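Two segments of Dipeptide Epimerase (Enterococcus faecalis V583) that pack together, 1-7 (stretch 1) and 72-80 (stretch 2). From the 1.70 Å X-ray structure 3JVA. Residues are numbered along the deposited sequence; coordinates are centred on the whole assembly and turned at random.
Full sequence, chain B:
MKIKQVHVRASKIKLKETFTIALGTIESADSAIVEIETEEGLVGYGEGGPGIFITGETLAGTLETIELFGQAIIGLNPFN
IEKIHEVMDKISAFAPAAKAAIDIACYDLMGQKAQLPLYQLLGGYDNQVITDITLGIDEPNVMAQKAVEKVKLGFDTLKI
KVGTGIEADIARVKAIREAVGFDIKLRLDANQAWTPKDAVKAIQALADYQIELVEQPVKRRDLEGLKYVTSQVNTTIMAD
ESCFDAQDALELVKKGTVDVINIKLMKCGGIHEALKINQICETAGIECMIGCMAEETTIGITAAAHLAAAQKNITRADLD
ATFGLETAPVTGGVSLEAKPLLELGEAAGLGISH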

ATOM      1  N   MET B   1      13.659  30.540 -39.907  1.00 31.02           N
ATOM      2  CA  MET B   1      12.281  30.525 -40.473  1.00 29.61           C
ATOM      3  C   MET B   1      11.350  31.189 -39.465  1.00 28.32           C
ATOM      4  O   MET B   1      11.502  31.011 -38.255  1.00 27.58           O
ATOM      5  N   LYS B   2      10.397  31.969 -39.964  1.00 27.08           N
ATOM      6  CA  LYS B   2       9.472  32.679 -39.093  1.00 27.15           C
ATOM      7  C   LYS B   2       8.058  32.712 -39.653  1.00 25.84           C
ATOM      8  O   LYS B   2       7.860  32.930 -40.846  1.00 24.84           O
ATOM      9  N   ILE B   3       7.079  32.498 -38.779  1.00 24.18           N
ATOM     10  CA  ILE B   3       5.677  32.511 -39.177  1.00 23.24           C
ATOM     11  C   ILE B   3       5.228  33.927 -39.530  1.00 23.17           C
ATOM     12  O   ILE B   3       5.373  34.851 -38.736  1.00 24.60           O
ATOM     13  N   LYS B   4       4.693  34.092 -40.733  1.00 23.58           N
ATOM     14  CA  LYS B   4       4.222  35.402 -41.171  1.00 24.95           C
ATOM     15  C   LYS B   4       2.735  35.560 -40.894  1.00 25.62           C
ATOM     16  O   LYS B   4       2.285  36.594 -40.403  1.00 24.49           O
ATOM     17  N   GLN B   5       1.969  34.524 -41.207  1.00 25.73           N
ATOM     18  CA  GLN B   5       0.533  34.585 -40.998  1.00 26.58           C
ATOM     19  C   GLN B   5      -0.040  33.187 -40.872  1.00 25.64           C
ATOM     20  O   GLN B   5       0.548  32.213 -41.343  1.00 24.83           O
ATOM     21  N   VAL B   6      -1.188  33.102 -40.215  1.00 24.26           N
ATOM     22  CA  VAL B   6      -1.883  31.841 -40.013  1.00 24.23           C
ATOM     23  C   VAL B   6      -3.285  32.006 -40.591  1.00 24.94           C
ATOM     24  O   VAL B   6      -4.052  32.848 -40.136  1.00 25.95           O
ATOM     25  N   HIS B   7      -3.610  31.204 -41.597  1.00 23.82           N
ATOM     26  CA  HIS B   7      -4.915  31.266 -42.247  1.00 25.48           C
ATOM     27  C   HIS B   7      -5.737  30.038 -41.882  1.00 25.79           C
ATOM     28  O   HIS B   7      -5.203  28.932 -41.838  1.00 26.46           O
ATOM     29  N   ALA B  72      -1.104  34.737 -32.011  1.00 24.33           N
ATOM     30  CA  ALA B  72      -0.134  34.696 -30.927  1.00 23.58           C
ATOM     31  C   ALA B  72       1.195  34.076 -31.337  1.00 23.85           C
ATOM     32  O   ALA B  72       2.209  34.295 -30.676  1.00 24.66           O
ATOM     33  N   ILE B  73       1.205  33.296 -32.417  1.00 22.37           N
ATOM     34  CA  ILE B  73       2.456  32.673 -32.838  1.00 22.33           C
ATOM     35  C   ILE B  73       3.156  33.367 -34.010  1.00 23.53           C
ATOM     36  O   ILE B  73       4.210  32.920 -34.452  1.00 23.63           O
ATOM     37  N   ILE B  74       2.587  34.459 -34.510  1.00 24.57           N
ATOM     38  CA  ILE B  74       3.239  35.166 -35.610  1.00 25.10           C
ATOM     39  C   ILE B  74       4.624  35.587 -35.126  1.00 25.24           C
ATOM     40  O   ILE B  74       4.780  36.056 -33.996  1.00 25.34           O
ATOM     41  N   GLY B  75       5.635  35.389 -35.965  1.00 24.23           N
ATOM     42  CA  GLY B  75       6.983  35.763 -35.575  1.00 24.96           C
ATOM     43  C   GLY B  75       7.803  34.637 -34.963  1.00 25.40           C
ATOM     44  O   GLY B  75       9.018  34.767 -34.815  1.00 26.77           O
ATOM     45  N   LEU B  76       7.149  33.538 -34.595  1.00 23.31           N
ATOM     46  CA  LEU B  76       7.856  32.397 -34.013  1.00 23.20           C
ATOM     47  C   LEU B  76       8.382  31.480 -35.111  1.00 22.28           C
ATOM     48  O   LEU B  76       7.896  31.505 -36.241  1.00 22.40           O
ATOM     49  N   ASN B  77       9.388  30.684 -34.767  1.00 21.55           N
ATOM     50  CA  ASN B  77       9.987  29.731 -35.700  1.00 21.47           C
ATOM     51  C   ASN B  77       9.184  28.439 -35.576  1.00 21.28           C
ATOM     52  O   ASN B  77       8.968  27.956 -34.469  1.00 21.73           O
ATOM     53  N   PRO B  78       8.725  27.869 -36.703  1.00 22.25           N
ATOM     54  CA  PRO B  78       7.951  26.621 -36.635  1.00 22.34           C
ATOM     55  C   PRO B  78       8.693  25.490 -35.913  1.00 22.78           C
ATOM     56  O   PRO B  78       8.070  24.605 -35.330  1.00 23.25           O
ATOM     57  N   PHE B  79      10.022  25.514 -35.963  1.00 22.12           N
ATOM     58  CA  PHE B  79      10.830  24.493 -35.297  1.00 20.81           C
ATOM     59  C   PHE B  79      10.763  24.620 -33.782  1.00 20.29           C
ATOM     60  O   PHE B  79      11.045  23.665 -33.052  1.00 21.08           O
ATOM     61  N   ASN B  80      10.396  25.805 -33.312  1.00 19.92           N
ATOM     62  CA  ASN B  80      10.277  26.035 -31.880  1.00 18.92           C
ATOM     63  C   ASN B  80       8.918  25.488 -31.456  1.00 19.67           C
ATOM     64  O   ASN B  80       8.047  26.224 -30.969  1.00 17.14           O
TER

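The contact between the two stretches buries 610 Å² in all, and the two residues most covered by stretch 2 are M1, at 105 Å², and I3, at 103 Å². Within stretch 2, I74 gives up the most, 69 Å², followed by P78 with 58 Å². The arrangement can be read from a backbone clamp at I3 and the side chains placed around it.

The clamp consists of two backbone hydrogen bonds made by the same residue. I3 N donates to L76 O at 2.8 Å with an N-H...O angle of 163°, and G75 N donates to I3 O at 2.8 Å with an angle of 159°. Short distances and nearly straight angles identify both as well-formed bonds. They fix the register, with the CA atoms of I3 and G75 5.0 Å apart and those of K2 and N77 4.5 Å apart. G75 lies in the type II turn from I73 to L76, which is closed by L76 N to I73 O at 3.0 Å. At its phi/psi of 94/-13°, a CB would jam against the carbonyl O of I74, so the backbone angles themselves call for glycine.

With its backbone held this way, I3 directs its CA-to-CB bond toward stretch 2. Its rotamer is m for chi1 and t for chi2. I3 CD1 reaches I73 CD1 at 3.7 Å, while I3 CG1 lies 3.8 Å from P78 CG, so this one side chain bridges the start of stretch 2 and its proline. I73, with chi1 p and chi2 t, starts sideways but brings its end nearer. V6, also pointing toward stretch 2 with chi1 t, adds a looser apolar contact, V6 CG2 to I73 CD1 at 4.0 Å.

M1 takes a different route. Its CA-to-CB bond runs sideways, and the t, t, p sequence of chi1 to chi3 brings the terminal methyl back to stretch 2. There M1 CE lies 3.8 Å from P78 CD and 3.5 Å from F79 CE2, approaching the phenyl ring obliquely. P78 therefore meets both major side chains of stretch 1. On the polar side, N77 CA approaches M1 O at 3.2 Å in a CA-H...O contact with an angle of 136° at the hydrogen. N77 ND2 is 3.3 Å from M1 O, but the angle is too poor for a hydrogen bond. N77 OD1 is engaged within its own stretch, accepting from F79 N at 2.9 Å and 164°.

I74, m at chi1 and t at chi2, covers the other flank: I74 CG2 is 3.6 Å from both I3 O and K4 O, and I74 CD1 is 3.7 Å from Q5 OE1. Q5 points away at CB, yet its t, p rotamer curls the amide back, where Q5 OE1 accepts from V6 N at 2.9 Å. The CA-to-CB bond of the exposed K2 points sideways, and K2 CE lies 3.2 Å from G75 O. No salt bridge joins the stretches, and the direct polar links are the two backbone bonds of I3.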

ATOM      1  CB  MET B   1      11.849  29.078 -40.753  1.00 30.96           C
ATOM      2  CG  MET B   1      10.499  28.931 -41.453  1.00 31.27           C
ATOM      3  SD  MET B   1      10.249  27.246 -42.108  1.00 32.80           S
ATOM      4  CE  MET B   1      10.569  26.316 -40.644  1.00 29.01           C
ATOM      5  CB  LYS B   2       9.976  34.110 -38.876  1.00 29.94           C
ATOM      6  CG  LYS B   2       9.022  35.015 -38.115  1.00 34.66           C
ATOM      7  CD  LYS B   2       9.573  36.437 -37.976  1.00 39.04           C
ATOM      8  CE  LYS B   2      10.665  36.533 -36.921  1.00 42.42           C
ATOM      9  NZ  LYS B   2      11.842  35.679 -37.234  1.00 45.69           N
ATOM     10  CB  ILE B   3       4.773  31.964 -38.046  1.00 22.78           C
ATOM     11  CG1 ILE B   3       5.070  30.477 -37.824  1.00 22.43           C
ATOM     12  CG2 ILE B   3       3.296  32.185 -38.393  1.00 22.35           C
ATOM     13  CD1 ILE B   3       4.291  29.859 -36.671  1.00 23.08           C
ATOM     14  CB  LYS B   4       4.475  35.593 -42.668  1.00 27.38           C
ATOM     15  CG  LYS B   4       3.948  36.918 -43.201  1.00 30.80           C
ATOM     16  CD  LYS B   4       4.216  37.087 -44.684  1.00 35.91           C
ATOM     17  CE  LYS B   4       3.686  38.429 -45.174  1.00 37.29           C
ATOM     18  NZ  LYS B   4       3.977  38.651 -46.618  1.00 40.66           N
ATOM     19  CB  GLN B   5      -0.128  35.323 -42.168  1.00 29.62           C
ATOM     20  CG  GLN B   5      -1.619  35.593 -41.999  1.00 33.53           C
ATOM     21  CD  GLN B   5      -1.934  36.358 -40.726  1.00 35.44           C
ATOM     22  OE1 GLN B   5      -2.121  35.766 -39.665  1.00 35.34           O
ATOM     23  NE2 GLN B   5      -1.976  37.682 -40.824  1.00 37.40           N
ATOM     24  CB  VAL B   6      -1.990  31.498 -38.508  1.00 24.38           C
ATOM     25  CG1 VAL B   6      -2.810  30.226 -38.319  1.00 23.72           C
ATOM     26  CG2 VAL B   6      -0.592  31.329 -37.912  1.00 24.32           C
ATOM     27  CB  HIS B   7      -4.734  31.311 -43.768  1.00 26.78           C
ATOM     28  CG  HIS B   7      -3.737  32.329 -44.228  1.00 29.78           C
ATOM     29  ND1 HIS B   7      -2.513  31.986 -44.762  1.00 32.07           N
ATOM     30  CD2 HIS B   7      -3.774  33.683 -44.216  1.00 31.02           C
ATOM     31  CE1 HIS B   7      -1.840  33.084 -45.060  1.00 29.61           C
ATOM     32  NE2 HIS B   7      -2.583  34.127 -44.738  1.00 30.49           N
ATOM     33  CB  ALA B  72      -0.710  33.937 -29.738  1.00 24.28           C
ATOM     34  CB  ILE B  73       2.268  31.166 -33.180  1.00 23.27           C
ATOM     35  CG1 ILE B  73       1.324  30.997 -34.369  1.00 24.08           C
ATOM     36  CG2 ILE B  73       1.732  30.424 -31.960  1.00 23.08           C
ATOM     37  CD1 ILE B  73       1.133  29.532 -34.781  1.00 24.70           C
ATOM     38  CB  ILE B  74       2.437  36.419 -36.044  1.00 26.48           C
ATOM     39  CG1 ILE B  74       1.111  35.988 -36.676  1.00 28.52           C
ATOM     40  CG2 ILE B  74       3.254  37.247 -37.039  1.00 25.91           C
ATOM     41  CD1 ILE B  74       0.210  37.129 -37.063  1.00 32.99           C
ATOM     42  CB  LEU B  76       6.924  31.594 -33.096  1.00 24.03           C
ATOM     43  CG  LEU B  76       6.334  32.323 -31.886  1.00 25.96           C
ATOM     44  CD1 LEU B  76       5.443  31.370 -31.097  1.00 24.74           C
ATOM     45  CD2 LEU B  76       7.451  32.848 -31.009  1.00 27.07           C
ATOM     46  CB  ASN B  77      11.436  29.451 -35.302  1.00 23.25           C
ATOM     47  CG  ASN B  77      12.183  28.650 -36.345  1.00 24.81           C
ATOM     48  OD1 ASN B  77      11.624  27.749 -36.972  1.00 24.90           O
ATOM     49  ND2 ASN B  77      13.463  28.963 -36.524  1.00 26.57           N
ATOM     50  CB  PRO B  78       7.690  26.304 -38.106  1.00 22.07           C
ATOM     51  CG  PRO B  78       7.540  27.673 -38.706  1.00 23.89           C
ATOM     52  CD  PRO B  78       8.702  28.420 -38.071  1.00 22.55           C
ATOM     53  CB  PHE B  79      12.283  24.587 -35.760  1.00 22.44           C
ATOM     54  CG  PHE B  79      12.539  23.884 -37.056  1.00 22.61           C
ATOM     55  CD1 PHE B  79      12.645  22.496 -37.092  1.00 23.74           C
ATOM     56  CD2 PHE B  79      12.614  24.597 -38.245  1.00 25.64           C
ATOM     57  CE1 PHE B  79      12.821  21.826 -38.304  1.00 24.79           C
ATOM     58  CE2 PHE B  79      12.788  23.935 -39.459  1.00 27.36           C
ATOM     59  CZ  PHE B  79      12.890  22.546 -39.483  1.00 24.32           C
ATOM     60  CB  ASN B  80      10.367  27.529 -31.573  1.00 18.89           C
ATOM     61  CG  ASN B  80      10.575  27.804 -30.099  1.00 22.03           C
ATOM     62  OD1 ASN B  80      10.471  26.901 -29.265  1.00 17.89           O
ATOM     63  ND2 ASN B  80      10.871  29.061 -29.767  1.00 20.98           N
TER